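Local coordinates for peptidoglycan recognition protein-LC isoform LCx (PDB 2F2L) that binds a meso-diaminopimelate-containing muropeptide through an extracellular amidase-like domain and so probably senses bacterial peptidoglycan in Drosophila, at residues B[43-48]-B[75-80]; B[54-57]-B[62-65]; B[140-145]-B[152-157]. One frame throughout, in Å; residues are numbered along the deposited sequence.

Contact 1 (B[43-48]-B[75-80]). With MLD (glcnac(beta1-4)-murnac(1,6-anhydro)-L-ala-gamma-D-glu-meso-a2pm-D-ala), chain G.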
# COMPACT_ATOMS: atom_id res chain seq x y z
N VAL B 43 11.53 -13.00 -4.50
CA VAL B 43 10.83 -11.98 -3.71
C VAL B 43 10.38 -10.84 -4.62
O VAL B 43 9.24 -10.40 -4.50
CB VAL B 43 11.66 -11.46 -2.52
CG1 VAL B 43 10.87 -10.38 -1.75
CG2 VAL B 43 11.97 -12.60 -1.57
N CYS B 44 11.23 -10.39 -5.55
CA CYS B 44 10.86 -9.26 -6.43
C CYS B 44 9.72 -9.63 -7.37
O CYS B 44 8.87 -8.79 -7.66
CB CYS B 44 12.07 -8.74 -7.22
SG CYS B 44 13.34 -7.96 -6.17
N SER B 45 9.69 -10.88 -7.82
CA SER B 45 8.59 -11.35 -8.67
C SER B 45 7.29 -11.31 -7.88
O SER B 45 6.26 -10.92 -8.41
CB SER B 45 8.87 -12.77 -9.17
OG SER B 45 10.01 -12.83 -10.01
N ALA B 46 7.37 -11.68 -6.61
CA ALA B 46 6.22 -11.62 -5.72
C ALA B 46 5.71 -10.20 -5.60
O ALA B 46 4.52 -9.97 -5.72
CB ALA B 46 6.59 -12.17 -4.33
N ARG B 47 6.62 -9.24 -5.41
CA ARG B 47 6.26 -7.82 -5.27
C ARG B 47 5.59 -7.26 -6.50
O ARG B 47 4.70 -6.43 -6.38
CB ARG B 47 7.49 -6.95 -4.94
CG ARG B 47 8.22 -7.35 -3.68
CD ARG B 47 7.59 -6.81 -2.43
NE ARG B 47 8.47 -7.06 -1.30
CZ ARG B 47 8.43 -8.12 -0.51
NH1 ARG B 47 7.52 -9.06 -0.68
NH2 ARG B 47 9.31 -8.25 0.47
N VAL B 48 6.05 -7.69 -7.67
CA VAL B 48 5.55 -7.15 -8.93
C VAL B 48 4.18 -7.72 -9.26
O VAL B 48 3.33 -7.02 -9.81
CB VAL B 48 6.53 -7.40 -10.09
CG1 VAL B 48 5.95 -6.88 -11.40
CG2 VAL B 48 7.89 -6.73 -9.81
N ARG B 75 17.59 -6.69 -11.08
CA ARG B 75 16.91 -7.12 -12.31
C ARG B 75 15.83 -6.11 -12.67
O ARG B 75 15.28 -5.44 -11.80
CB ARG B 75 16.28 -8.51 -12.15
CG ARG B 75 17.28 -9.63 -11.94
CD ARG B 75 16.60 -11.01 -11.93
NE ARG B 75 17.59 -12.07 -11.70
CZ ARG B 75 18.11 -12.40 -10.51
NH1 ARG B 75 17.73 -11.80 -9.40
NH2 ARG B 75 19.02 -13.36 -10.44
N VAL B 76 15.57 -6.00 -13.96
CA VAL B 76 14.51 -5.19 -14.49
C VAL B 76 13.34 -6.12 -14.78
O VAL B 76 13.52 -7.19 -15.37
CB VAL B 76 14.93 -4.47 -15.78
CG1 VAL B 76 13.78 -3.68 -16.34
CG2 VAL B 76 16.16 -3.56 -15.52
N TYR B 77 12.16 -5.69 -14.33
CA TYR B 77 10.91 -6.42 -14.49
C TYR B 77 10.10 -5.65 -15.50
O TYR B 77 9.73 -4.52 -15.24
CB TYR B 77 10.21 -6.53 -13.13
CG TYR B 77 10.98 -7.44 -12.24
CD1 TYR B 77 10.65 -8.79 -12.15
CD2 TYR B 77 12.12 -6.99 -11.58
CE1 TYR B 77 11.38 -9.65 -11.40
CE2 TYR B 77 12.86 -7.84 -10.80
CZ TYR B 77 12.49 -9.18 -10.73
OH TYR B 77 13.22 -10.06 -9.98
N GLU B 78 9.86 -6.24 -16.67
CA GLU B 78 9.07 -5.59 -17.72
C GLU B 78 7.61 -5.37 -17.27
O GLU B 78 7.01 -6.26 -16.68
CB GLU B 78 9.09 -6.43 -19.00
CG GLU B 78 8.37 -5.80 -20.18
CD GLU B 78 8.23 -6.75 -21.39
OE1 GLU B 78 7.70 -7.89 -21.25
OE2 GLU B 78 8.61 -6.32 -22.51
N GLY B 79 7.07 -4.19 -17.53
CA GLY B 79 5.64 -3.93 -17.38
C GLY B 79 5.03 -3.85 -18.77
O GLY B 79 4.92 -4.87 -19.49
N ARG B 80 4.64 -2.65 -19.16
CA ARG B 80 4.14 -2.43 -20.52
C ARG B 80 5.25 -2.37 -21.57
O ARG B 80 4.95 -2.43 -22.77
CB ARG B 80 3.28 -1.18 -20.56
CG ARG B 80 2.06 -1.31 -19.69
CD ARG B 80 1.19 -0.08 -19.71
NE ARG B 80 0.13 -0.19 -18.69
CZ ARG B 80 -1.09 0.35 -18.76
NH1 ARG B 80 -1.48 1.07 -19.80
NH2 ARG B 80 -1.93 0.16 -17.75
CAA MLD G . 5.23 7.16 -0.26
CAB MLD G . 4.47 7.64 -1.48
OAC MLD G . 5.02 7.74 -2.57
N2 MLD G . 3.19 7.93 -1.26
C2 MLD G . 2.28 8.44 -2.28
C3 MLD G . 1.63 9.70 -1.70
O3 MLD G . 2.60 10.71 -1.36
C4 MLD G . 0.54 10.23 -2.62
O4 MLD G . -0.13 11.27 -1.93
C5 MLD G . -0.46 9.10 -2.93
C6 MLD G . -1.56 9.44 -3.95
O6 MLD G . -2.54 8.36 -3.93
O5 MLD G . 0.27 8.04 -3.52
C1 MLD G . 1.20 7.42 -2.61
O1 MLD G . 1.81 6.33 -3.26
CA4 MLD G . 0.89 5.22 -3.41
CA5 MLD G . 0.59 4.42 -2.14
OA5 MLD G . 0.97 3.00 -2.22
CA6 MLD G . -0.90 4.32 -2.22
OA6 MLD G . -1.12 3.25 -3.11
CA1 MLD G . 0.15 2.57 -3.32
CA2 MLD G . 0.74 3.07 -4.65
NAD MLD G . 1.62 2.02 -5.22
CAE MLD G . 1.45 1.54 -6.44
CAF MLD G . 2.44 0.46 -6.83
OAG MLD G . 0.58 1.92 -7.22
CA3 MLD G . 1.57 4.33 -4.44
OAH MLD G . 1.71 5.11 -5.69
CAI MLD G . 2.97 4.92 -6.37
CAJ MLD G . 4.03 5.90 -5.93
CAL MLD G . 2.75 5.08 -7.89
OAM MLD G . 3.74 5.02 -8.61
N MLD G . 1.51 5.27 -8.35
CA MLD G . 1.18 5.40 -9.77
CB MLD G . 0.92 3.97 -10.27
C MLD G . -0.13 6.21 -9.86
O MLD G . -1.11 5.86 -9.19
NAN MLD G . -0.07 7.27 -10.65
CAO MLD G . -1.18 8.20 -10.91
CAP MLD G . -0.71 9.69 -10.77
OBA MLD G . -1.43 10.53 -11.32
OAQ MLD G . 0.34 9.97 -10.15
CBB MLD G . -1.62 8.07 -12.36
CBC MLD G . -2.29 6.76 -12.71
CBD MLD G . -2.75 6.81 -14.18
OBE MLD G . -2.19 7.55 -15.00
NBF MLD G . -3.76 6.03 -14.48
CBG MLD G . -4.32 5.96 -15.84
CBH MLD G . -5.01 7.30 -16.19
OBI MLD G . -5.75 7.86 -15.38
NBJ MLD G . -4.72 7.79 -17.39
CBK MLD G . -5.29 9.04 -17.93
CBL MLD G . -5.97 8.72 -19.26
CBM MLD G . -4.25 10.16 -18.17
OBO MLD G . -3.05 9.82 -18.38
OBN MLD G . -4.69 11.33 -18.17
CBP MLD G . -5.28 4.77 -15.92
CBQ MLD G . -5.61 4.38 -17.37
CBR MLD G . -6.45 3.10 -17.42
CBS MLD G . -6.35 2.37 -18.76
CBT MLD G . -4.97 1.71 -18.88
OBV MLD G . -4.77 0.70 -18.18
OBU MLD G . -4.14 2.22 -19.67
NBW MLD G . -6.54 3.33 -19.86

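Contact 2 (B[54-57]-B[62-65]). With MLD (glcnac(beta1-4)-murnac(1,6-anhydro)-L-ala-gamma-D-glu-meso-a2pm-D-ala), chain G.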
# COMPACT_ATOMS: atom_id res chain seq x y z
N PHE B 54 -2.92 -4.85 -7.83
CA PHE B 54 -3.34 -3.52 -7.39
C PHE B 54 -3.79 -2.63 -8.56
O PHE B 54 -4.81 -1.94 -8.50
CB PHE B 54 -2.20 -2.86 -6.61
CG PHE B 54 -2.62 -1.71 -5.78
CD1 PHE B 54 -3.39 -1.90 -4.65
CD2 PHE B 54 -2.22 -0.42 -6.10
CE1 PHE B 54 -3.79 -0.83 -3.87
CE2 PHE B 54 -2.62 0.65 -5.32
CZ PHE B 54 -3.41 0.45 -4.22
N HIS B 55 -3.01 -2.64 -9.63
CA HIS B 55 -3.32 -1.81 -10.79
C HIS B 55 -4.49 -2.36 -11.61
O HIS B 55 -5.39 -1.61 -11.98
CB HIS B 55 -2.06 -1.63 -11.63
CG HIS B 55 -1.03 -0.76 -10.97
ND1 HIS B 55 0.18 -0.47 -11.55
CD2 HIS B 55 -1.06 -0.10 -9.79
CE1 HIS B 55 0.86 0.33 -10.75
NE2 HIS B 55 0.13 0.57 -9.67
N MET B 56 -4.52 -3.67 -11.81
CA MET B 56 -5.55 -4.29 -12.67
C MET B 56 -6.86 -4.59 -11.95
O MET B 56 -7.93 -4.50 -12.55
CB MET B 56 -5.02 -5.57 -13.35
CG MET B 56 -3.90 -5.32 -14.37
SD MET B 56 -3.19 -6.82 -15.11
CE MET B 56 -4.49 -7.28 -16.26
N ASP B 57 -6.78 -4.98 -10.68
CA ASP B 57 -7.95 -5.42 -9.92
C ASP B 57 -8.48 -4.31 -9.01
O ASP B 57 -9.67 -4.02 -9.03
CB ASP B 57 -7.65 -6.69 -9.11
CG ASP B 57 -7.08 -7.81 -9.97
OD1 ASP B 57 -7.47 -7.91 -11.15
OD2 ASP B 57 -6.26 -8.62 -9.47
N ASP B 62 -5.84 -1.69 -17.28
CA ASP B 62 -5.75 -2.77 -18.28
C ASP B 62 -4.45 -3.61 -18.21
O ASP B 62 -4.32 -4.64 -18.87
CB ASP B 62 -5.92 -2.16 -19.67
CG ASP B 62 -7.35 -1.69 -19.93
OD1 ASP B 62 -8.30 -2.32 -19.41
OD2 ASP B 62 -7.51 -0.70 -20.68
N HIS B 63 -3.51 -3.17 -17.38
CA HIS B 63 -2.23 -3.84 -17.21
C HIS B 63 -1.54 -3.18 -16.02
O HIS B 63 -1.99 -2.15 -15.50
CB HIS B 63 -1.36 -3.67 -18.49
CG HIS B 63 -0.35 -4.75 -18.71
ND1 HIS B 63 0.02 -5.64 -17.73
CD2 HIS B 63 0.39 -5.07 -19.80
CE1 HIS B 63 0.93 -6.47 -18.21
NE2 HIS B 63 1.16 -6.14 -19.47
N ILE B 64 -0.44 -3.77 -15.58
CA ILE B 64 0.44 -3.08 -14.64
C ILE B 64 0.79 -1.72 -15.28
O ILE B 64 0.99 -1.61 -16.50
CB ILE B 64 1.68 -3.92 -14.34
CG1 ILE B 64 2.41 -3.40 -13.11
CG2 ILE B 64 2.63 -3.96 -15.55
CD1 ILE B 64 3.41 -4.38 -12.57
N GLY B 65 0.82 -0.69 -14.44
CA GLY B 65 0.87 0.69 -14.90
C GLY B 65 2.22 1.14 -15.40
O GLY B 65 2.30 2.01 -16.24
CAA MLD G . 5.23 7.16 -0.26
CAB MLD G . 4.47 7.64 -1.48
OAC MLD G . 5.02 7.74 -2.57
N2 MLD G . 3.19 7.93 -1.26
C2 MLD G . 2.28 8.44 -2.28
C3 MLD G . 1.63 9.70 -1.70
O3 MLD G . 2.60 10.71 -1.36
C4 MLD G . 0.54 10.23 -2.62
O4 MLD G . -0.13 11.27 -1.93
C5 MLD G . -0.46 9.10 -2.93
C6 MLD G . -1.56 9.44 -3.95
O6 MLD G . -2.54 8.36 -3.93
O5 MLD G . 0.27 8.04 -3.52
C1 MLD G . 1.20 7.42 -2.61
O1 MLD G . 1.81 6.33 -3.26
CA4 MLD G . 0.89 5.22 -3.41
CA5 MLD G . 0.59 4.42 -2.14
OA5 MLD G . 0.97 3.00 -2.22
CA6 MLD G . -0.90 4.32 -2.22
OA6 MLD G . -1.12 3.25 -3.11
CA1 MLD G . 0.15 2.57 -3.32
CA2 MLD G . 0.74 3.07 -4.65
NAD MLD G . 1.62 2.02 -5.22
CAE MLD G . 1.45 1.54 -6.44
CAF MLD G . 2.44 0.46 -6.83
OAG MLD G . 0.58 1.92 -7.22
CA3 MLD G . 1.57 4.33 -4.44
OAH MLD G . 1.71 5.11 -5.69
CAI MLD G . 2.97 4.92 -6.37
CAJ MLD G . 4.03 5.90 -5.93
CAL MLD G . 2.75 5.08 -7.89
OAM MLD G . 3.74 5.02 -8.61
N MLD G . 1.51 5.27 -8.35
CA MLD G . 1.18 5.40 -9.77
CB MLD G . 0.92 3.97 -10.27
C MLD G . -0.13 6.21 -9.86
O MLD G . -1.11 5.86 -9.19
NAN MLD G . -0.07 7.27 -10.65
CAO MLD G . -1.18 8.20 -10.91
CAP MLD G . -0.71 9.69 -10.77
OBA MLD G . -1.43 10.53 -11.32
OAQ MLD G . 0.34 9.97 -10.15
CBB MLD G . -1.62 8.07 -12.36
CBC MLD G . -2.29 6.76 -12.71
CBD MLD G . -2.75 6.81 -14.18
OBE MLD G . -2.19 7.55 -15.00
NBF MLD G . -3.76 6.03 -14.48
CBG MLD G . -4.32 5.96 -15.84
CBH MLD G . -5.01 7.30 -16.19
OBI MLD G . -5.75 7.86 -15.38
NBJ MLD G . -4.72 7.79 -17.39
CBK MLD G . -5.29 9.04 -17.93
CBL MLD G . -5.97 8.72 -19.26
CBM MLD G . -4.25 10.16 -18.17
OBO MLD G . -3.05 9.82 -18.38
OBN MLD G . -4.69 11.33 -18.17
CBP MLD G . -5.28 4.77 -15.92
CBQ MLD G . -5.61 4.38 -17.37
CBR MLD G . -6.45 3.10 -17.42
CBS MLD G . -6.35 2.37 -18.76
CBT MLD G . -4.97 1.71 -18.88
OBV MLD G . -4.77 0.70 -18.18
OBU MLD G . -4.14 2.22 -19.67
NBW MLD G . -6.54 3.33 -19.86

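Contact 3 (B[140-145]-B[152-157]). With MLD (glcnac(beta1-4)-murnac(1,6-anhydro)-L-ala-gamma-D-glu-meso-a2pm-D-ala), chain G.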
# COMPACT_ATOMS: atom_id res chain seq x y z
N HIS B 140 8.55 11.49 -10.23
CA HIS B 140 7.07 11.47 -10.23
C HIS B 140 6.49 12.73 -9.56
O HIS B 140 5.55 13.33 -10.08
CB HIS B 140 6.63 10.19 -9.50
CG HIS B 140 5.17 9.86 -9.57
ND1 HIS B 140 4.64 8.77 -8.91
CD2 HIS B 140 4.13 10.47 -10.20
CE1 HIS B 140 3.34 8.71 -9.14
NE2 HIS B 140 3.01 9.72 -9.92
N ARG B 141 7.06 13.13 -8.43
CA ARG B 141 6.59 14.31 -7.70
C ARG B 141 6.61 15.64 -8.46
O ARG B 141 5.91 16.57 -8.05
CB ARG B 141 7.33 14.50 -6.39
CG ARG B 141 8.84 14.49 -6.47
CD ARG B 141 9.37 13.78 -5.24
NE ARG B 141 10.00 14.70 -4.36
CZ ARG B 141 10.26 14.48 -3.07
NH1 ARG B 141 9.90 13.37 -2.41
NH2 ARG B 141 10.88 15.45 -2.42
N GLN B 142 7.40 15.74 -9.52
CA GLN B 142 7.44 16.97 -10.32
C GLN B 142 6.21 17.10 -11.22
O GLN B 142 5.89 18.19 -11.68
CB GLN B 142 8.73 17.01 -11.17
CG GLN B 142 10.03 16.92 -10.39
CD GLN B 142 11.25 16.80 -11.28
OE1 GLN B 142 11.85 15.73 -11.39
NE2 GLN B 142 11.64 17.92 -11.92
N LEU B 143 5.52 15.99 -11.47
CA LEU B 143 4.40 15.94 -12.41
C LEU B 143 3.04 15.60 -11.76
O LEU B 143 1.99 15.67 -12.41
CB LEU B 143 4.73 14.91 -13.50
CG LEU B 143 6.07 15.13 -14.23
CD1 LEU B 143 6.35 14.02 -15.21
CD2 LEU B 143 6.11 16.48 -14.95
N SER B 144 3.07 15.24 -10.49
CA SER B 144 1.91 14.74 -9.79
C SER B 144 2.10 15.05 -8.29
O SER B 144 3.24 15.20 -7.82
CB SER B 144 1.79 13.23 -10.06
OG SER B 144 0.92 12.60 -9.15
N ALA B 145 1.00 15.19 -7.56
CA ALA B 145 1.06 15.54 -6.14
C ALA B 145 1.36 14.29 -5.32
O ALA B 145 0.47 13.53 -4.97
CB ALA B 145 -0.26 16.21 -5.69
N GLU B 152 14.90 10.24 -0.77
CA GLU B 152 16.29 9.77 -0.94
C GLU B 152 16.56 9.36 -2.38
O GLU B 152 17.65 9.58 -2.88
CB GLU B 152 16.65 8.62 0.01
CG GLU B 152 16.76 9.03 1.47
CD GLU B 152 17.75 10.18 1.69
OE1 GLU B 152 18.90 10.10 1.20
OE2 GLU B 152 17.38 11.16 2.37
N LEU B 153 15.56 8.77 -3.03
CA LEU B 153 15.72 8.44 -4.45
C LEU B 153 15.67 9.71 -5.30
O LEU B 153 16.47 9.88 -6.23
CB LEU B 153 14.66 7.43 -4.88
CG LEU B 153 14.62 7.05 -6.36
CD1 LEU B 153 15.98 6.79 -6.93
CD2 LEU B 153 13.71 5.83 -6.54
N TYR B 154 14.77 10.62 -4.97
CA TYR B 154 14.68 11.89 -5.69
C TYR B 154 15.97 12.70 -5.60
O TYR B 154 16.42 13.26 -6.59
CB TYR B 154 13.52 12.74 -5.19
CG TYR B 154 13.27 13.97 -6.02
CD1 TYR B 154 12.86 13.87 -7.33
CD2 TYR B 154 13.42 15.24 -5.48
CE1 TYR B 154 12.61 15.01 -8.10
CE2 TYR B 154 13.17 16.38 -6.23
CZ TYR B 154 12.76 16.26 -7.53
OH TYR B 154 12.51 17.38 -8.27
N LYS B 155 16.55 12.78 -4.41
CA LYS B 155 17.81 13.50 -4.26
C LYS B 155 18.91 12.91 -5.16
O LYS B 155 19.75 13.64 -5.67
CB LYS B 155 18.27 13.55 -2.79
CG LYS B 155 17.50 14.52 -1.95
CD LYS B 155 18.20 14.81 -0.62
CE LYS B 155 18.00 13.72 0.41
NZ LYS B 155 18.56 14.12 1.74
N ILE B 156 18.88 11.59 -5.36
CA ILE B 156 19.87 10.94 -6.22
C ILE B 156 19.65 11.29 -7.71
O ILE B 156 20.57 11.73 -8.39
CB ILE B 156 19.89 9.40 -5.99
CG1 ILE B 156 20.48 9.11 -4.60
CG2 ILE B 156 20.70 8.69 -7.05
CD1 ILE B 156 20.34 7.67 -4.16
N ILE B 157 18.42 11.12 -8.20
CA ILE B 157 18.16 11.34 -9.62
C ILE B 157 18.24 12.83 -10.02
O ILE B 157 18.50 13.13 -11.18
CB ILE B 157 16.79 10.75 -10.09
CG1 ILE B 157 15.62 11.59 -9.59
CG2 ILE B 157 16.66 9.27 -9.69
CD1 ILE B 157 14.27 11.05 -9.98
CAA MLD G . 5.23 7.16 -0.26
CAB MLD G . 4.47 7.64 -1.48
OAC MLD G . 5.02 7.74 -2.57
N2 MLD G . 3.19 7.93 -1.26
C2 MLD G . 2.28 8.44 -2.28
C3 MLD G . 1.63 9.70 -1.70
O3 MLD G . 2.60 10.71 -1.36
C4 MLD G . 0.54 10.23 -2.62
O4 MLD G . -0.13 11.27 -1.93
C5 MLD G . -0.46 9.10 -2.93
C6 MLD G . -1.56 9.44 -3.95
O6 MLD G . -2.54 8.36 -3.93
O5 MLD G . 0.27 8.04 -3.52
C1 MLD G . 1.20 7.42 -2.61
O1 MLD G . 1.81 6.33 -3.26
CA4 MLD G . 0.89 5.22 -3.41
CA5 MLD G . 0.59 4.42 -2.14
OA5 MLD G . 0.97 3.00 -2.22
CA6 MLD G . -0.90 4.32 -2.22
OA6 MLD G . -1.12 3.25 -3.11
CA1 MLD G . 0.15 2.57 -3.32
CA2 MLD G . 0.74 3.07 -4.65
NAD MLD G . 1.62 2.02 -5.22
CAE MLD G . 1.45 1.54 -6.44
CAF MLD G . 2.44 0.46 -6.83
OAG MLD G . 0.58 1.92 -7.22
CA3 MLD G . 1.57 4.33 -4.44
OAH MLD G . 1.71 5.11 -5.69
CAI MLD G . 2.97 4.92 -6.37
CAJ MLD G . 4.03 5.90 -5.93
CAL MLD G . 2.75 5.08 -7.89
OAM MLD G . 3.74 5.02 -8.61
N MLD G . 1.51 5.27 -8.35
CA MLD G . 1.18 5.40 -9.77
CB MLD G . 0.92 3.97 -10.27
C MLD G . -0.13 6.21 -9.86
O MLD G . -1.11 5.86 -9.19
NAN MLD G . -0.07 7.27 -10.65
CAO MLD G . -1.18 8.20 -10.91
CAP MLD G . -0.71 9.69 -10.77
OBA MLD G . -1.43 10.53 -11.32
OAQ MLD G . 0.34 9.97 -10.15
CBB MLD G . -1.62 8.07 -12.36
CBC MLD G . -2.29 6.76 -12.71
CBD MLD G . -2.75 6.81 -14.18
OBE MLD G . -2.19 7.55 -15.00
NBF MLD G . -3.76 6.03 -14.48
CBG MLD G . -4.32 5.96 -15.84
CBH MLD G . -5.01 7.30 -16.19
OBI MLD G . -5.75 7.86 -15.38
NBJ MLD G . -4.72 7.79 -17.39
CBK MLD G . -5.29 9.04 -17.93
CBL MLD G . -5.97 8.72 -19.26
CBM MLD G . -4.25 10.16 -18.17
OBO MLD G . -3.05 9.82 -18.38
OBN MLD G . -4.69 11.33 -18.17
CBP MLD G . -5.28 4.77 -15.92
CBQ MLD G . -5.61 4.38 -17.37
CBR MLD G . -6.45 3.10 -17.42
CBS MLD G . -6.35 2.37 -18.76
CBT MLD G . -4.97 1.71 -18.88
OBV MLD G . -4.77 0.70 -18.18
OBU MLD G . -4.14 2.22 -19.67
NBW MLD G . -6.54 3.33 -19.86

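Contact 1 (B[43-48]-B[75-80])
Y77, on strand 76-78 of the mixed sheet of this amidase-like domain, packs against helix 41-58 through C44, S45 and V48. The axes of segments 43-48 and 76-78 pass 10.2 Å apart at 36°, and the tyrosine ring bridges the gap. Its CG lies beside the backbone N and anti to the carbonyl carbon (chi1 -69°), which turns the ring toward the helix. C44 meets the phenol end with its methylene: CB is 3.3 Å from Y77 OH and 3.6 Å from CZ of the same ring. The sulfur leads away from the ring into the disulfide with C38. S45 comes in at the ring edge, near its plane, OG lying 3.7 Å from Y77 CE1. That hydroxyl is bonded back to R41 O of its own helix, while Y77 OH goes to the carboxylate of D73. V48 closes the other end, its CG2 branch 4.0 Å from Y77 CG in an oblique approach.

Two residues beyond the strand, R80 leaves the packing and serves the ligand pocket. Its chain is extended from CG to NE and presents the two terminal nitrogens to the side-chain carboxylate of the ligand's diaminopimelate. NH1 bonds to MLD OBU at 2.9 Å, almost straight (175°), and NH2 holds MLD OBV at 2.9 Å. The carboxylate carbon sits in the guanidinium plane at its edge, and V85 O takes another hydrogen from NH1. This two-pronged grip would probably favour a diaminopimelate stem over one lacking that carboxylate.

Strand 76-78 runs between strands 3-4 and 68-70, with L4 also against Y77, while W9 and I102 pack on V48.

Contact 2 (B[54-57]-B[62-65])
The imidazole of H55 is gripped at its edge through both nitrogens: ND1 accepts the N-H of G65, and NE2 gives its hydrogen to the ligand. The G65 N to H55 ND1 bond is 3.0 Å long, with the donor 17° out of the ring plane and an N-H...acceptor angle of 152°. H55 NE2 reaches MLD OAG, the acetamido oxygen of the anhydro-muramic sugar, at 2.8 Å in the ring plane. The rings of W61 and Y66 also meet the imidazole, Y66 edge-to-face. The bond to the loop probably helps fix the ring's rotation, with NE2 toward the sugar. The H63 ring has M56 SD nearby, approaching obliquely.

Here helix 41-58 nears its end in a wider, pi-type turn, and the loop 62-65 doubles back along it. M56 packs along the loop: CG lies 3.6 Å from H63 C, and a bend at chi3 (76°) brings CE to 3.7 Å from D62 O. The loop backbone then joins the pocket, D62 N bonding to MLD OBV at 2.8 Å. F54 CE2 lies 3.7 Å from MLD OA6, and its ring also packs on an apolar side chain of another protein chain.

Contact 3 (B[140-145]-B[152-157])
Y154 on helix 151-157 meets R141 and Q142 of the loop 140-145. E152, at the segment's start, faces away; K155 NZ and E152 OE2 form a salt bridge at 3.2 Å, its hydrogen bond weak. L153 turns inward against I30 and F105. Y154 then points its ring at the loop. R141 lies across one face: NE sits above the rim, 3.6 Å from Y154 CD2, and the guanidinium is stacked on the ring with planes at 25° and centres 4.7 Å apart. R141 starts with CG between the backbone N and the carbonyl carbon (chi1 52°) and bends twice more, so that CD also gives a CH-pi contact to the face. Its outer nitrogens are held beyond the ring, NH2 by a salt bridge to E151 and NH1 by E147 O.

Q142 takes the edge instead. Its CG is 3.3 Å from Y154 OH and OE1 is 3.5 Å from Y154 CE1, with the amide steeply turned against the ring. The amide is fixed by others: OE1 receives G139 N and W163 NE1, and NE2 goes to S164 O. After K155, I157 packs inward on strand 25-32 at I30.

H140 and S144 of the same loop face the ligand: H140 NE2 bonds to MLD OAQ, a carboxylate oxygen of the D-glutamate, at 2.7 Å (154°), and S144 OG joins the same oxygen at 2.9 Å, while S148 OG holds H140 ND1. The loop after edge strand 135-139, packed on helix 151-157, thus forms part of the muropeptide pocket of this amidase-like fold.

Contacts 1 and 2 share helix 41-58 and lie 13 Å apart between centres, contact 2 being nested in the loop that contact 1 closes. They touch: R80 NE lies 2.8 Å from I64 O, probably a hydrogen bond, and V48 CG1 packs on I64 CD1. Contact 3 opens later, after edge strand 135-139, its centre about 21 Å from contact 1's, across the chain's centre, and 22 Å from contact 2's. All three touch the muropeptide: contacts 1 and 2 share the diaminopimelate carboxylate, contact 2 adds the anhydro sugar, and contact 3 holds the glutamate carboxylate. Parts of the chain far apart in sequence thus meet different groups of one ligand, consistent with a recognition groove.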